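Local atomic coordinates of protein bvu-3222 (Bacteroides vulgatus ATCC 8482, PDB entry 3FYF), a protein that is of unknown function but is probably exported to the periplasm and belongs to the DUF4251 family. Residues V134-T139 against G162-Y167. Sequence-based numbering, arbitrary orientation. Where two conformers were deposited one is given.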
loop_
_atom_site.group_PDB
_atom_site.type_symbol
_atom_site.label_atom_id
_atom_site.label_comp_id
_atom_site.label_asym_id
_atom_site.label_seq_id
_atom_site.Cartn_x
_atom_site.Cartn_y
_atom_site.Cartn_z
ATOM N N VAL B 134 -2.894 -16.404 9.543
ATOM C CA VAL B 134 -3.187 -15.044 9.144
ATOM C C VAL B 134 -2.624 -14.100 10.196
ATOM O O VAL B 134 -2.745 -14.356 11.398
ATOM C CB VAL B 134 -4.722 -14.823 9.028
ATOM C CG1 VAL B 134 -5.038 -13.420 8.572
ATOM C CG2 VAL B 134 -5.356 -15.835 8.070
ATOM N N SER B 135 -1.994 -13.022 9.737
ATOM C CA SER B 135 -1.447 -12.013 10.628
ATOM C C SER B 135 -1.898 -10.616 10.198
ATOM O O SER B 135 -1.556 -10.154 9.111
ATOM C CB SER B 135 0.080 -12.124 10.675
ATOM O OG SER B 135 0.615 -11.371 11.743
ATOM N N ILE B 136 -2.686 -9.968 11.053
ATOM C CA ILE B 136 -3.207 -8.634 10.794
ATOM C C ILE B 136 -2.492 -7.625 11.687
ATOM O O ILE B 136 -2.350 -7.835 12.887
ATOM C CB ILE B 136 -4.750 -8.540 11.034
ATOM C CG1 ILE B 136 -5.514 -9.496 10.110
ATOM C CG2 ILE B 136 -5.253 -7.095 10.850
ATOM C CD1 ILE B 136 -7.009 -9.664 10.445
ATOM N N VAL B 137 -2.030 -6.535 11.087
ATOM C CA VAL B 137 -1.534 -5.400 11.845
ATOM C C VAL B 137 -2.473 -4.244 11.529
ATOM O O VAL B 137 -2.606 -3.867 10.366
ATOM C CB VAL B 137 -0.088 -5.030 11.446
ATOM C CG1 VAL B 137 0.389 -3.835 12.255
ATOM C CG2 VAL B 137 0.869 -6.246 11.636
ATOM N N LEU B 138 -3.130 -3.707 12.557
ATOM C CA LEU B 138 -3.995 -2.527 12.428
ATOM C C LEU B 138 -3.265 -1.282 12.935
ATOM O O LEU B 138 -2.792 -1.257 14.068
ATOM C CB LEU B 138 -5.305 -2.738 13.204
ATOM C CG LEU B 138 -6.260 -1.577 13.525
ATOM C CD1 LEU B 138 -6.949 -1.050 12.277
ATOM C CD2 LEU B 138 -7.300 -2.034 14.530
ATOM N N THR B 139 -3.176 -0.258 12.090
ATOM C CA THR B 139 -2.526 0.999 12.452
ATOM C C THR B 139 -3.384 1.779 13.459
ATOM O O THR B 139 -4.558 2.033 13.208
ATOM C CB THR B 139 -2.242 1.858 11.192
ATOM O OG1 THR B 139 -1.531 1.080 10.223
ATOM C CG2 THR B 139 -1.425 3.089 11.538
ATOM N N GLY B 162 -5.415 -2.694 3.221
ATOM C CA GLY B 162 -6.714 -2.066 3.025
ATOM C C GLY B 162 -7.347 -1.567 4.299
ATOM O O GLY B 162 -6.654 -1.125 5.212
ATOM N N TYR B 163 -8.672 -1.658 4.350
ATOM C CA TYR B 163 -9.472 -1.067 5.418
ATOM C C TYR B 163 -10.193 -2.150 6.209
ATOM O O TYR B 163 -10.861 -3.006 5.633
ATOM C CB TYR B 163 -10.474 -0.050 4.834
ATOM C CG TYR B 163 -9.797 1.097 4.106
ATOM C CD1 TYR B 163 -9.374 2.232 4.796
ATOM C CD2 TYR B 163 -9.548 1.031 2.733
ATOM C CE1 TYR B 163 -8.720 3.279 4.134
ATOM C CE2 TYR B 163 -8.895 2.068 2.064
ATOM C CZ TYR B 163 -8.497 3.187 2.764
ATOM O OH TYR B 163 -7.865 4.214 2.099
ATOM N N LEU B 164 -10.029 -2.112 7.530
ATOM C CA LEU B 164 -10.656 -3.074 8.434
ATOM C C LEU B 164 -11.988 -2.531 8.972
ATOM O O LEU B 164 -12.007 -1.568 9.742
ATOM C CB LEU B 164 -9.702 -3.387 9.591
ATOM C CG LEU B 164 -9.971 -4.609 10.469
ATOM C CD1 LEU B 164 -9.931 -5.894 9.650
ATOM C CD2 LEU B 164 -8.940 -4.655 11.570
ATOM N N VAL B 165 -13.093 -3.153 8.561
ATOM C CA VAL B 165 -14.444 -2.675 8.916
ATOM C C VAL B 165 -15.244 -3.748 9.657
ATOM O O VAL B 165 -14.925 -4.942 9.539
ATOM C CB VAL B 165 -15.254 -2.167 7.667
ATOM C CG1 VAL B 165 -14.671 -0.870 7.124
ATOM C CG2 VAL B 165 -15.347 -3.231 6.581
ATOM N N PRO B 166 -16.265 -3.335 10.451
ATOM C CA PRO B 166 -17.166 -4.346 11.002
ATOM C C PRO B 166 -17.918 -5.067 9.902
ATOM O O PRO B 166 -18.280 -4.450 8.897
ATOM C CB PRO B 166 -18.140 -3.528 11.861
ATOM C CG PRO B 166 -17.425 -2.270 12.158
ATOM C CD PRO B 166 -16.626 -1.984 10.926
ATOM N N TYR B 167 -18.102 -6.373 10.083
ATOM C CA TYR B 167 -18.894 -7.180 9.169
ATOM C C TYR B 167 -20.322 -6.643 9.130
ATOM O O TYR B 167 -20.933 -6.385 10.167
ATOM C CB TYR B 167 -18.873 -8.662 9.577
ATOM C CG TYR B 167 -19.859 -9.517 8.808
ATOM C CD1 TYR B 167 -19.546 -10.000 7.539
ATOM C CD2 TYR B 167 -21.113 -9.832 9.345
ATOM C CE1 TYR B 167 -20.453 -10.774 6.820
ATOM C CE2 TYR B 167 -22.028 -10.604 8.633
ATOM C CZ TYR B 167 -21.689 -11.073 7.373
ATOM O OH TYR B 167 -22.585 -11.839 6.664
#
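With CG swung opposite the backbone N in both residues (chi1 166° in Leu138, -165° in Leu164), the two leucines reach out from their strands, and the end of the Leu138 side chain comes up against one methyl, CD2, of Leu164. CD1 of Leu138 is closest, 4.2 Å from CD2 of Leu164, and the two side chains cross at about a right angle. Ile136, two residues earlier on the same face of its strand, brings its CG2 branch to the same methyl, with CD2 of Leu164 at 4.5 Å. One leucine methyl thus serves both neighbours. No hydrogen bond links 134-139 to 162-167, and the nearest CA atoms, those of Leu138 and Leu164, stand 7.8 Å apart; the contact is a light one, made by apolar groups buried near the centre of the chain. It illustrates how antiparallel strands joined in a closed, barrel-like ring fill its core: strands 132-138 and 158-166, next but one to each other in the ring, meet through side chains turned to the interior. Strand 144-151 pairs with both partners and lies between them in that order, adding Ala145 beside Leu164 and Val147 beside Ile136. Phe48, on strand 48-52, packs against both Ile136 and Leu164, while strand 119-126 flanks strand 132-138 on its other edge and contributes Tyr123 next to Ile136.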